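Local coordinates for protein PROBABLE CHAIN-FATTY-ACID-CoA LIGASE FADD13 (Mycobacterium tuberculosis, PDB 3T5C) that belongs to the AMP-binding enzyme family of the ANL clan and is represented here by its large N-terminal domain, at residues L239-R244 with L267-F272; D157-M162 with H176-V181; R344-G349 with G384-E389. One frame throughout, in Å; residues are numbered along the deposited sequence.

Contact 1 of 3, residues L239-R244 with L267-F272; sequences LIVEER and LDAPDF
Arg244 and Asp271 form a salt bridge, with Arg244 NH1 lying 2.9 Å from Asp271 OD1. As a hydrogen bond it is weak, since the N-H points off line (123° at the hydrogen). The carboxylate sits at the edge of the guanidinium, but the two planes are turned 53° apart, so this is no flat two-pronged pairing. Asp271 OD2 is placed with less certainty; in the model it accepts a hydrogen bond from water 1 at 3.0 Å, and the same water donates to Val241 O at 2.8 Å. Val241 O, a carbonyl of the last helical turn, thus serves two donors, the water and Arg244 N. Val245 N reaches back to Ile240 O, which closes the helix, while Arg244 itself adopts the positive phi of 56°. In the facing loop, Phe272 N is satisfied by Ala269 O across a type I turn. The Glu243 carboxylate looks elsewhere, to Arg199 and Arg29.

Alongside these polar groups the contact is apolar. Ile240 CG2 lies 3.7 Å from Phe272 CD1, approaching the ring obliquely, and Ile240 CD1 reaches Phe272 CE1. Val241 CG2, anti to its own carbonyl carbon, passes Leu267 CD2 at 4.2 Å and also touches Ala269 CB. Ile240 further meets Leu201 of strand 199-202. A Schellman motif thus ends helix 233-242 against the loop that enters strand 274-278, as part of the helix layer covering the large mixed sheet in an alpha/beta fold.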
ATOM      1  N   LEU A 239     -22.081  -1.856  -2.107  1.00 34.22           N
ATOM      2  CA  LEU A 239     -20.964  -2.776  -1.951  1.00 33.45           C
ATOM      3  C   LEU A 239     -20.653  -2.946  -0.465  1.00 32.85           C
ATOM      4  O   LEU A 239     -20.536  -4.065   0.032  1.00 31.64           O
ATOM      5  CB  LEU A 239     -19.727  -2.228  -2.677  1.00 32.56           C
ATOM      6  CG  LEU A 239     -18.417  -3.004  -2.516  1.00 32.87           C
ATOM      7  CD1 LEU A 239     -18.593  -4.427  -3.030  1.00 30.06           C
ATOM      8  CD2 LEU A 239     -17.302  -2.285  -3.274  1.00 33.29           C
ATOM      9  N   ILE A 240     -20.516  -1.821   0.232  1.00 32.38           N
ATOM     10  CA  ILE A 240     -20.221  -1.822   1.657  1.00 33.16           C
ATOM     11  C   ILE A 240     -21.237  -2.666   2.417  1.00 33.25           C
ATOM     12  O   ILE A 240     -20.871  -3.518   3.229  1.00 32.88           O
ATOM     13  CB  ILE A 240     -20.240  -0.377   2.238  1.00 33.30           C
ATOM     14  CG1 ILE A 240     -19.010   0.397   1.761  1.00 34.52           C
ATOM     15  CG2 ILE A 240     -20.269  -0.417   3.756  1.00 32.01           C
ATOM     16  CD1 ILE A 240     -17.719  -0.188   2.234  1.00 34.79           C
ATOM     17  N   VAL A 241     -22.514  -2.421   2.141  1.00 32.99           N
ATOM     18  CA  VAL A 241     -23.597  -3.139   2.806  1.00 34.35           C
ATOM     19  C   VAL A 241     -23.633  -4.621   2.422  1.00 32.90           C
ATOM     20  O   VAL A 241     -23.630  -5.488   3.288  1.00 30.68           O
ATOM     21  CB  VAL A 241     -24.970  -2.489   2.480  1.00 34.09           C
ATOM     22  CG1 VAL A 241     -26.083  -3.177   3.263  1.00 33.33           C
ATOM     23  CG2 VAL A 241     -24.931  -0.999   2.811  1.00 34.48           C
ATOM     24  N   GLU A 242     -23.653  -4.895   1.124  1.00 34.68           N
ATOM     25  CA  GLU A 242     -23.703  -6.262   0.615  1.00 36.27           C
ATOM     26  C   GLU A 242     -22.565  -7.160   1.077  1.00 35.74           C
ATOM     27  O   GLU A 242     -22.816  -8.272   1.547  1.00 35.67           O
ATOM     28  CB  GLU A 242     -23.759  -6.250  -0.914  1.00 40.07           C
ATOM     29  CG  GLU A 242     -25.106  -5.804  -1.465  1.00 48.84           C
ATOM     30  CD  GLU A 242     -25.102  -5.635  -2.972  1.00 52.55           C
ATOM     31  OE1 GLU A 242     -24.658  -6.569  -3.674  1.00 55.16           O
ATOM     32  OE2 GLU A 242     -25.550  -4.570  -3.454  1.00 56.32           O
ATOM     33  N   GLU A 243     -21.322  -6.696   0.948  1.00 33.86           N
ATOM     34  CA  GLU A 243     -20.177  -7.507   1.365  1.00 33.65           C
ATOM     35  C   GLU A 243     -19.882  -7.442   2.860  1.00 31.78           C
ATOM     36  O   GLU A 243     -18.866  -7.956   3.327  1.00 32.03           O
ATOM     37  CB  GLU A 243     -18.922  -7.138   0.569  1.00 32.93           C
ATOM     38  CG  GLU A 243     -18.894  -7.708  -0.857  1.00 33.67           C
ATOM     39  CD  GLU A 243     -19.183  -9.210  -0.918  1.00 34.45           C
ATOM     40  OE1 GLU A 243     -18.756  -9.947  -0.009  1.00 33.71           O
ATOM     41  OE2 GLU A 243     -19.829  -9.655  -1.892  1.00 36.27           O
ATOM     42  N   ARG A 244     -20.773  -6.803   3.605  1.00 32.50           N
ATOM     43  CA  ARG A 244     -20.630  -6.710   5.051  1.00 32.98           C
ATOM     44  C   ARG A 244     -19.299  -6.108   5.491  1.00 31.22           C
ATOM     45  O   ARG A 244     -18.720  -6.520   6.498  1.00 30.56           O
ATOM     46  CB  ARG A 244     -20.790  -8.107   5.650  1.00 35.25           C
ATOM     47  CG  ARG A 244     -21.737  -8.171   6.815  1.00 41.74           C
ATOM     48  CD  ARG A 244     -22.980  -8.984   6.500  1.00 40.24           C
ATOM     49  NE  ARG A 244     -22.939 -10.298   7.133  1.00 43.74           N
ATOM     50  CZ  ARG A 244     -22.855 -10.508   8.450  1.00 45.14           C
ATOM     51  NH1 ARG A 244     -22.800  -9.490   9.302  1.00 44.29           N
ATOM     52  NH2 ARG A 244     -22.826 -11.749   8.919  1.00 43.67           N
ATOM     53  N   LEU A 267     -28.705   5.559   4.868  1.00 58.23           N
ATOM     54  CA  LEU A 267     -27.680   4.523   4.943  1.00 55.60           C
ATOM     55  C   LEU A 267     -27.758   3.732   6.244  1.00 53.37           C
ATOM     56  O   LEU A 267     -27.892   4.299   7.325  1.00 51.82           O
ATOM     57  CB  LEU A 267     -26.288   5.158   4.779  1.00 55.57           C
ATOM     58  CG  LEU A 267     -25.016   4.297   4.771  1.00 54.55           C
ATOM     59  CD1 LEU A 267     -24.571   4.014   6.192  1.00 54.13           C
ATOM     60  CD2 LEU A 267     -25.259   3.011   3.994  1.00 54.16           C
ATOM     61  N   ASP A 268     -27.678   2.411   6.131  1.00 52.02           N
ATOM     62  CA  ASP A 268     -27.734   1.546   7.300  1.00 50.02           C
ATOM     63  C   ASP A 268     -26.788   0.367   7.136  1.00 47.67           C
ATOM     64  O   ASP A 268     -27.170  -0.678   6.605  1.00 47.35           O
ATOM     65  CB  ASP A 268     -29.164   1.050   7.511  1.00 52.86           C
ATOM     66  CG  ASP A 268     -29.278   0.078   8.660  1.00 52.87           C
ATOM     67  OD1 ASP A 268     -28.615   0.299   9.697  1.00 54.20           O
ATOM     68  OD2 ASP A 268     -30.042  -0.900   8.528  1.00 53.51           O
ATOM     69  N   ALA A 269     -25.552   0.552   7.596  1.00 45.18           N
ATOM     70  CA  ALA A 269     -24.514  -0.474   7.512  1.00 43.00           C
ATOM     71  C   ALA A 269     -23.971  -0.792   8.904  1.00 41.21           C
ATOM     72  O   ALA A 269     -22.959  -0.233   9.330  1.00 40.94           O
ATOM     73  CB  ALA A 269     -23.389   0.007   6.606  1.00 42.95           C
ATOM     74  N   PRO A 270     -24.641  -1.703   9.630  1.00 39.67           N
ATOM     75  CA  PRO A 270     -24.233  -2.098  10.979  1.00 38.56           C
ATOM     76  C   PRO A 270     -22.888  -2.813  11.065  1.00 37.06           C
ATOM     77  O   PRO A 270     -22.271  -2.860  12.134  1.00 37.64           O
ATOM     78  CB  PRO A 270     -25.395  -2.975  11.450  1.00 38.19           C
ATOM     79  CG  PRO A 270     -25.883  -3.596  10.185  1.00 38.84           C
ATOM     80  CD  PRO A 270     -25.853  -2.435   9.213  1.00 40.33           C
ATOM     81  N   ASP A 271     -22.425  -3.368   9.952  1.00 36.21           N
ATOM     82  CA  ASP A 271     -21.144  -4.066   9.973  1.00 35.99           C
ATOM     83  C   ASP A 271     -19.974  -3.112   9.774  1.00 34.62           C
ATOM     84  O   ASP A 271     -18.836  -3.443  10.108  1.00 35.99           O
ATOM     85  CB  ASP A 271     -21.115  -5.160   8.909  1.00 35.19           C
ATOM     86  CG  ASP A 271     -22.211  -6.188   9.111  1.00 36.49           C
ATOM     87  OD1 ASP A 271     -22.227  -6.829  10.184  1.00 35.78           O
ATOM     88  OD2 ASP A 271     -23.056  -6.346   8.200  1.00 34.81           O
ATOM     89  N   PHE A 272     -20.248  -1.923   9.249  1.00 33.51           N
ATOM     90  CA  PHE A 272     -19.173  -0.971   9.031  1.00 33.99           C
ATOM     91  C   PHE A 272     -18.782  -0.272  10.323  1.00 34.29           C
ATOM     92  O   PHE A 272     -19.615   0.336  10.988  1.00 35.28           O
ATOM     93  CB  PHE A 272     -19.563   0.071   7.987  1.00 34.80           C
ATOM     94  CG  PHE A 272     -18.379   0.731   7.349  1.00 33.88           C
ATOM     95  CD1 PHE A 272     -17.654   0.071   6.363  1.00 31.64           C
ATOM     96  CD2 PHE A 272     -17.946   1.981   7.781  1.00 33.80           C
ATOM     97  CE1 PHE A 272     -16.513   0.643   5.818  1.00 33.16           C
ATOM     98  CE2 PHE A 272     -16.805   2.562   7.244  1.00 33.32           C
ATOM     99  CZ  PHE A 272     -16.085   1.891   6.260  1.00 33.42           C
TER
HETATM  100  O   HOH W   1     -24.551  -5.034   5.895  1.00 44.57           O

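Contact 2 of 3, residues D157-M162 with H176-V181; sequences DNLFIM and HTHESV
The imidazole of His178 has Leu159 over one face, with Leu159 CG 3.7 Å from the ring centroid and almost on the ring normal: a CH-pi contact. Asp157 O lies at the edge of the same ring, and His178 ND1 is engaged by Ile4 N. The Phe160 ring carries Leu159 CD2 on one face, toward the rim, while Val181 CG2 meets its edge, 3.8 Å from Phe160 CD1; Phe71 also packs against this ring. Met162 CE approaches His176 CD2 obliquely at 3.5 Å, the methionine chain being bent at its last torsion (chi3 -144°). At the edge of the His176 imidazole, ND1 is hydrogen-bonded to Ser180 OG, and NE2 to Thr304 O, so both ring nitrogens are occupied and the ring's rotation is fixed.

Behind the side chains, His176 O accepts from both Leu159 N (2.7 Å) and Phe160 N (3.0 Å), and His176 N donates to Phe160 O. Where the chain leaves the strand, Thr177 N donates to Ser180 OG and Ser180 N returns a bond to Thr177 OG1 at 2.9 Å, a capping box that starts helix 178-191. Leu159 and Phe160, both facing His176, form a classic beta bulge in the hairpin of strands 158-164 and 172-177, whose partly unmodelled turn holds the Ser/Thr/Gly-rich sequence regarded as the phosphate-binding loop of AMP-binding enzymes.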
ATOM      1  N   ASP A 157      16.300  -7.981   2.242  1.00 28.36           N
ATOM      2  CA  ASP A 157      16.268  -8.033   0.787  1.00 25.90           C
ATOM      3  C   ASP A 157      15.253  -7.039   0.254  1.00 26.31           C
ATOM      4  O   ASP A 157      14.159  -6.904   0.812  1.00 26.31           O
ATOM      5  CB  ASP A 157      15.921  -9.448   0.304  1.00 26.24           C
ATOM      6  CG  ASP A 157      17.066 -10.431   0.521  1.00 28.28           C
ATOM      7  OD1 ASP A 157      18.207  -9.953   0.678  1.00 27.02           O
ATOM      8  OD2 ASP A 157      16.831 -11.665   0.528  1.00 27.12           O
ATOM      9  N   ASN A 158      15.613  -6.338  -0.822  1.00 25.78           N
ATOM     10  CA  ASN A 158      14.703  -5.366  -1.413  1.00 25.27           C
ATOM     11  C   ASN A 158      13.438  -6.100  -1.829  1.00 26.20           C
ATOM     12  O   ASN A 158      13.497  -7.250  -2.283  1.00 24.56           O
ATOM     13  CB  ASN A 158      15.309  -4.684  -2.652  1.00 24.26           C
ATOM     14  CG  ASN A 158      16.569  -3.892  -2.342  1.00 25.49           C
ATOM     15  OD1 ASN A 158      16.805  -3.480  -1.204  1.00 25.52           O
ATOM     16  ND2 ASN A 158      17.375  -3.654  -3.367  1.00 25.40           N
ATOM     17  N   LEU A 159      12.301  -5.422  -1.693  1.00 24.53           N
ATOM     18  CA  LEU A 159      11.016  -6.003  -2.043  1.00 25.83           C
ATOM     19  C   LEU A 159      10.244  -5.076  -2.969  1.00 25.88           C
ATOM     20  O   LEU A 159       9.634  -5.531  -3.932  1.00 24.94           O
ATOM     21  CB  LEU A 159      10.185  -6.244  -0.776  1.00 24.89           C
ATOM     22  CG  LEU A 159       9.096  -7.330  -0.767  1.00 28.82           C
ATOM     23  CD1 LEU A 159       8.118  -7.027   0.349  1.00 26.37           C
ATOM     24  CD2 LEU A 159       8.362  -7.406  -2.084  1.00 28.61           C
ATOM     25  N   PHE A 160      10.264  -3.777  -2.656  1.00 26.81           N
ATOM     26  CA  PHE A 160       9.540  -2.771  -3.437  1.00 27.53           C
ATOM     27  C   PHE A 160      10.340  -1.496  -3.679  1.00 25.51           C
ATOM     28  O   PHE A 160      11.133  -1.079  -2.839  1.00 23.98           O
ATOM     29  CB  PHE A 160       8.263  -2.296  -2.718  1.00 28.87           C
ATOM     30  CG  PHE A 160       7.155  -3.308  -2.637  1.00 33.82           C
ATOM     31  CD1 PHE A 160       6.813  -3.884  -1.410  1.00 36.36           C
ATOM     32  CD2 PHE A 160       6.400  -3.639  -3.764  1.00 34.50           C
ATOM     33  CE1 PHE A 160       5.725  -4.778  -1.306  1.00 35.75           C
ATOM     34  CE2 PHE A 160       5.310  -4.530  -3.670  1.00 35.58           C
ATOM     35  CZ  PHE A 160       4.977  -5.097  -2.437  1.00 34.17           C
ATOM     36  N   ILE A 161      10.095  -0.874  -4.829  1.00 25.05           N
ATOM     37  CA  ILE A 161      10.687   0.419  -5.149  1.00 26.03           C
ATOM     38  C   ILE A 161       9.451   1.234  -5.525  1.00 26.12           C
ATOM     39  O   ILE A 161       8.824   0.995  -6.555  1.00 27.92           O
ATOM     40  CB  ILE A 161      11.656   0.384  -6.358  1.00 27.26           C
ATOM     41  CG1 ILE A 161      12.824  -0.571  -6.076  1.00 24.69           C
ATOM     42  CG2 ILE A 161      12.180   1.804  -6.623  1.00 24.31           C
ATOM     43  CD1 ILE A 161      13.847  -0.628  -7.189  1.00 26.30           C
ATOM     44  N   MET A 162       9.083   2.173  -4.665  1.00 27.09           N
ATOM     45  CA  MET A 162       7.905   2.997  -4.890  1.00 29.61           C
ATOM     46  C   MET A 162       8.357   4.431  -5.142  1.00 29.74           C
ATOM     47  O   MET A 162       8.968   5.054  -4.277  1.00 29.48           O
ATOM     48  CB  MET A 162       7.001   2.923  -3.653  1.00 32.68           C
ATOM     49  CG  MET A 162       6.667   1.481  -3.199  1.00 38.97           C
ATOM     50  SD  MET A 162       5.973   1.372  -1.497  1.00 48.55           S
ATOM     51  CE  MET A 162       6.684  -0.179  -0.853  1.00 39.40           C
ATOM     52  N   HIS A 176      11.896  -0.447  -0.307  1.00 26.45           N
ATOM     53  CA  HIS A 176      11.441  -1.114   0.904  1.00 26.07           C
ATOM     54  C   HIS A 176      11.828  -2.592   0.878  1.00 24.46           C
ATOM     55  O   HIS A 176      11.946  -3.212  -0.179  1.00 24.36           O
ATOM     56  CB  HIS A 176       9.929  -0.958   1.066  1.00 25.17           C
ATOM     57  CG  HIS A 176       9.538   0.286   1.798  1.00 26.99           C
ATOM     58  ND1 HIS A 176       9.857   0.499   3.123  1.00 23.89           N
ATOM     59  CD2 HIS A 176       8.882   1.396   1.384  1.00 26.60           C
ATOM     60  CE1 HIS A 176       9.416   1.688   3.493  1.00 25.96           C
ATOM     61  NE2 HIS A 176       8.821   2.253   2.457  1.00 26.28           N
ATOM     62  N   THR A 177      12.022  -3.141   2.066  1.00 24.91           N
ATOM     63  CA  THR A 177      12.434  -4.521   2.216  1.00 24.40           C
ATOM     64  C   THR A 177      11.325  -5.397   2.810  1.00 24.60           C
ATOM     65  O   THR A 177      10.261  -4.908   3.186  1.00 22.10           O
ATOM     66  CB  THR A 177      13.653  -4.576   3.131  1.00 24.90           C
ATOM     67  OG1 THR A 177      13.268  -4.147   4.448  1.00 24.10           O
ATOM     68  CG2 THR A 177      14.761  -3.644   2.601  1.00 20.33           C
ATOM     69  N   HIS A 178      11.583  -6.696   2.885  1.00 24.41           N
ATOM     70  CA  HIS A 178      10.612  -7.611   3.461  1.00 24.65           C
ATOM     71  C   HIS A 178      10.426  -7.183   4.913  1.00 25.14           C
ATOM     72  O   HIS A 178       9.300  -7.119   5.418  1.00 24.39           O
ATOM     73  CB  HIS A 178      11.130  -9.055   3.373  1.00 23.20           C
ATOM     74  CG  HIS A 178      11.095  -9.620   1.987  1.00 22.76           C
ATOM     75  ND1 HIS A 178      10.075 -10.436   1.541  1.00 24.14           N
ATOM     76  CD2 HIS A 178      11.916  -9.432   0.926  1.00 23.34           C
ATOM     77  CE1 HIS A 178      10.269 -10.723   0.267  1.00 23.90           C
ATOM     78  NE2 HIS A 178      11.379 -10.125  -0.132  1.00 24.14           N
ATOM     79  N   GLU A 179      11.532  -6.848   5.571  1.00 22.12           N
ATOM     80  CA  GLU A 179      11.469  -6.428   6.967  1.00 24.62           C
ATOM     81  C   GLU A 179      10.801  -5.060   7.188  1.00 24.69           C
ATOM     82  O   GLU A 179      10.086  -4.878   8.177  1.00 23.18           O
ATOM     83  CB  GLU A 179      12.864  -6.422   7.589  1.00 27.79           C
ATOM     84  CG  GLU A 179      12.880  -5.968   9.037  1.00 32.00           C
ATOM     85  CD  GLU A 179      12.106  -6.904   9.975  1.00 38.10           C
ATOM     86  OE1 GLU A 179      11.797  -6.479  11.113  1.00 36.25           O
ATOM     87  OE2 GLU A 179      11.819  -8.060   9.588  1.00 37.27           O
ATOM     88  N   SER A 180      11.015  -4.099   6.293  1.00 22.72           N
ATOM     89  CA  SER A 180      10.378  -2.798   6.495  1.00 23.91           C
ATOM     90  C   SER A 180       8.870  -2.918   6.224  1.00 24.50           C
ATOM     91  O   SER A 180       8.053  -2.334   6.937  1.00 25.58           O
ATOM     92  CB  SER A 180      11.017  -1.704   5.617  1.00 20.90           C
ATOM     93  OG  SER A 180      10.723  -1.857   4.243  1.00 21.24           O
ATOM     94  N   VAL A 181       8.508  -3.695   5.208  1.00 24.03           N
ATOM     95  CA  VAL A 181       7.107  -3.916   4.869  1.00 24.49           C
ATOM     96  C   VAL A 181       6.407  -4.754   5.947  1.00 25.54           C
ATOM     97  O   VAL A 181       5.241  -4.528   6.262  1.00 23.65           O
ATOM     98  CB  VAL A 181       6.978  -4.621   3.511  1.00 24.88           C
ATOM     99  CG1 VAL A 181       5.574  -5.170   3.327  1.00 25.07           C
ATOM    100  CG2 VAL A 181       7.301  -3.630   2.394  1.00 27.30           C
TER

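Contact 3 of 3, residues R344-G349 with G384-E389; sequences REHGEG and GEIDDE
Ile386 overlaps the backbone of the facing loop, its CG2 and CD1 each 3.6 Å from Glu345 O. Ile386 CG1 is anti to the carbonyl carbon (chi1 -61°), which leaves CG2 anti to the backbone N, and Ile386 CG2 also comes within 4.1 Å of His346 CD2. Leu392 packs against the same isoleucine.

On the face bearing Glu348 and Glu385 the two carboxylates lie close, Glu348 OE1 3.6 Å from Glu385 OE1, their planes 26° apart. Lys395 makes a salt bridge to both oxygens and so probably offsets the like charges.

Four backbone bonds join the segments. Gly347 N donates to Ile386 O (3.0 Å), and Ile386 N returns to Gly347 O. Gly349 and Gly384 exchange the other pair, with Gly384 N 2.9 Å from Gly349 O. Both Gly347 and Gly349 take positive phi, and the chain turns a corner at 348-349. Beyond the bridge Asp387 OD1 accepts from Glu389 N and from Tyr391 N. The result is a short antiparallel ladder on strand 382-386, followed by an Asx turn inside the hairpin with strand 392-394.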
ATOM      1  N   ARG A 344      13.835  16.260  20.158  1.00 46.20           N
ATOM      2  CA  ARG A 344      13.055  16.281  21.392  1.00 46.54           C
ATOM      3  C   ARG A 344      11.716  15.568  21.254  1.00 45.81           C
ATOM      4  O   ARG A 344      11.142  15.508  20.166  1.00 43.74           O
ATOM      5  CB  ARG A 344      12.807  17.731  21.816  1.00 47.56           C
ATOM      6  CG  ARG A 344      14.061  18.587  21.851  1.00 48.38           C
ATOM      7  CD  ARG A 344      13.732  20.014  22.228  1.00 50.01           C
ATOM      8  NE  ARG A 344      14.938  20.806  22.455  1.00 51.53           N
ATOM      9  CZ  ARG A 344      15.704  21.310  21.494  1.00 51.86           C
ATOM     10  NH1 ARG A 344      15.398  21.114  20.219  1.00 50.58           N
ATOM     11  NH2 ARG A 344      16.785  22.011  21.815  1.00 53.09           N
ATOM     12  N   GLU A 345      11.229  15.036  22.372  1.00 47.25           N
ATOM     13  CA  GLU A 345       9.954  14.324  22.424  1.00 48.85           C
ATOM     14  C   GLU A 345       8.785  15.241  22.089  1.00 48.90           C
ATOM     15  O   GLU A 345       7.946  14.917  21.248  1.00 50.11           O
ATOM     16  CB  GLU A 345       9.725  13.750  23.824  1.00 50.73           C
ATOM     17  CG  GLU A 345       9.946  12.257  23.970  1.00 53.74           C
ATOM     18  CD  GLU A 345       9.726  11.789  25.403  1.00 55.99           C
ATOM     19  OE1 GLU A 345       8.582  11.895  25.903  1.00 54.63           O
ATOM     20  OE2 GLU A 345      10.703  11.324  26.030  1.00 57.34           O
ATOM     21  N   HIS A 346       8.730  16.384  22.765  1.00 47.74           N
ATOM     22  CA  HIS A 346       7.650  17.335  22.553  1.00 47.22           C
ATOM     23  C   HIS A 346       8.166  18.671  22.044  1.00 45.95           C
ATOM     24  O   HIS A 346       9.371  18.914  22.032  1.00 45.36           O
ATOM     25  CB  HIS A 346       6.874  17.546  23.857  1.00 48.65           C
ATOM     26  CG  HIS A 346       6.390  16.276  24.487  1.00 50.74           C
ATOM     27  ND1 HIS A 346       7.184  15.502  25.307  1.00 51.90           N
ATOM     28  CD2 HIS A 346       5.201  15.635  24.403  1.00 51.29           C
ATOM     29  CE1 HIS A 346       6.503  14.439  25.700  1.00 52.50           C
ATOM     30  NE2 HIS A 346       5.296  14.496  25.165  1.00 51.91           N
ATOM     31  N   GLY A 347       7.240  19.530  21.625  1.00 44.98           N
ATOM     32  CA  GLY A 347       7.610  20.839  21.119  1.00 44.67           C
ATOM     33  C   GLY A 347       7.455  20.922  19.613  1.00 44.60           C
ATOM     34  O   GLY A 347       6.869  20.030  18.992  1.00 44.60           O
ATOM     35  N   GLU A 348       7.974  21.991  19.018  1.00 43.29           N
ATOM     36  CA  GLU A 348       7.883  22.154  17.575  1.00 43.85           C
ATOM     37  C   GLU A 348       9.232  21.864  16.932  1.00 43.00           C
ATOM     38  O   GLU A 348      10.260  21.829  17.610  1.00 43.47           O
ATOM     39  CB  GLU A 348       7.428  23.571  17.221  1.00 46.41           C
ATOM     40  CG  GLU A 348       7.012  23.732  15.763  1.00 51.34           C
ATOM     41  CD  GLU A 348       6.442  25.107  15.461  1.00 54.69           C
ATOM     42  OE1 GLU A 348       5.449  25.490  16.115  1.00 58.36           O
ATOM     43  OE2 GLU A 348       6.980  25.803  14.571  1.00 55.13           O
ATOM     44  N   GLY A 349       9.213  21.643  15.620  1.00 42.99           N
ATOM     45  CA  GLY A 349      10.430  21.351  14.882  1.00 40.80           C
ATOM     46  C   GLY A 349      10.113  20.479  13.683  1.00 40.04           C
ATOM     47  O   GLY A 349       8.940  20.259  13.365  1.00 41.13           O
ATOM     48  N   GLY A 384       6.240  20.454  12.242  1.00 36.41           N
ATOM     49  CA  GLY A 384       5.091  20.036  13.018  1.00 37.69           C
ATOM     50  C   GLY A 384       5.248  20.295  14.502  1.00 39.11           C
ATOM     51  O   GLY A 384       6.311  20.706  14.967  1.00 39.32           O
ATOM     52  N   GLU A 385       4.183  20.050  15.253  1.00 39.71           N
ATOM     53  CA  GLU A 385       4.224  20.264  16.689  1.00 42.07           C
ATOM     54  C   GLU A 385       3.673  19.059  17.423  1.00 42.27           C
ATOM     55  O   GLU A 385       2.720  18.426  16.965  1.00 42.28           O
ATOM     56  CB  GLU A 385       3.404  21.495  17.060  1.00 44.02           C
ATOM     57  CG  GLU A 385       3.613  21.964  18.485  1.00 47.75           C
ATOM     58  CD  GLU A 385       2.789  23.193  18.798  1.00 50.29           C
ATOM     59  OE1 GLU A 385       2.633  24.040  17.891  1.00 51.79           O
ATOM     60  OE2 GLU A 385       2.309  23.315  19.945  1.00 51.16           O
ATOM     61  N   ILE A 386       4.270  18.757  18.570  1.00 42.07           N
ATOM     62  CA  ILE A 386       3.839  17.630  19.377  1.00 43.33           C
ATOM     63  C   ILE A 386       3.477  18.120  20.778  1.00 45.27           C
ATOM     64  O   ILE A 386       4.344  18.586  21.515  1.00 43.83           O
ATOM     65  CB  ILE A 386       4.956  16.574  19.463  1.00 41.26           C
ATOM     66  CG1 ILE A 386       5.278  16.054  18.061  1.00 40.04           C
ATOM     67  CG2 ILE A 386       4.529  15.437  20.359  1.00 40.52           C
ATOM     68  CD1 ILE A 386       6.386  15.025  18.034  1.00 41.62           C
ATOM     69  N   ASP A 387       2.199  18.015  21.141  1.00 46.81           N
ATOM     70  CA  ASP A 387       1.755  18.469  22.457  1.00 49.65           C
ATOM     71  C   ASP A 387       2.087  17.487  23.572  1.00 51.19           C
ATOM     72  O   ASP A 387       2.642  16.413  23.322  1.00 50.83           O
ATOM     73  CB  ASP A 387       0.243  18.774  22.471  1.00 49.00           C
ATOM     74  CG  ASP A 387      -0.632  17.534  22.277  1.00 49.23           C
ATOM     75  OD1 ASP A 387      -0.255  16.430  22.728  1.00 49.17           O
ATOM     76  OD2 ASP A 387      -1.726  17.679  21.691  1.00 49.08           O
ATOM     77  N   ASP A 388       1.730  17.869  24.799  1.00 51.82           N
ATOM     78  CA  ASP A 388       1.989  17.063  25.988  1.00 53.91           C
ATOM     79  C   ASP A 388       1.419  15.646  25.991  1.00 54.05           C
ATOM     80  O   ASP A 388       1.942  14.777  26.685  1.00 54.25           O
ATOM     81  CB  ASP A 388       1.495  17.795  27.242  1.00 56.00           C
ATOM     82  CG  ASP A 388       2.423  18.916  27.667  1.00 57.76           C
ATOM     83  OD1 ASP A 388       2.216  19.465  28.772  1.00 58.49           O
ATOM     84  OD2 ASP A 388       3.354  19.247  26.902  1.00 58.00           O
ATOM     85  N   GLU A 389       0.347  15.410  25.243  1.00 54.44           N
ATOM     86  CA  GLU A 389      -0.236  14.072  25.199  1.00 54.66           C
ATOM     87  C   GLU A 389       0.418  13.263  24.092  1.00 53.45           C
ATOM     88  O   GLU A 389       0.127  12.075  23.922  1.00 53.75           O
ATOM     89  CB  GLU A 389      -1.744  14.133  24.948  1.00 57.16           C
ATOM     90  CG  GLU A 389      -2.569  14.742  26.063  1.00 60.06           C
ATOM     91  CD  GLU A 389      -4.056  14.557  25.825  1.00 62.55           C
ATOM     92  OE1 GLU A 389      -4.525  13.396  25.863  1.00 62.85           O
ATOM     93  OE2 GLU A 389      -4.752  15.568  25.589  1.00 64.41           O
TER

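How the contacts relate
Contact 2 is the buried one, its centre about 12 Å from the centre of the chain; contact 1 is partly buried and contact 3 lies at the surface. The three follow one another along the chain without sharing an element or touching, and contacts 1 and 2 fall on opposite sides of the chain's centre. Contacts 2 and 3 both depend on antiparallel backbone bonds, but the interior pairing is packed with aromatic and aliphatic groups, whereas the outer one relies on glycines and a lysine-bridged pair of glutamates. Contact 1 has no strand pairing: side-chain packing, a salt bridge of poor hydrogen-bond geometry and a water link a helix end to a loop.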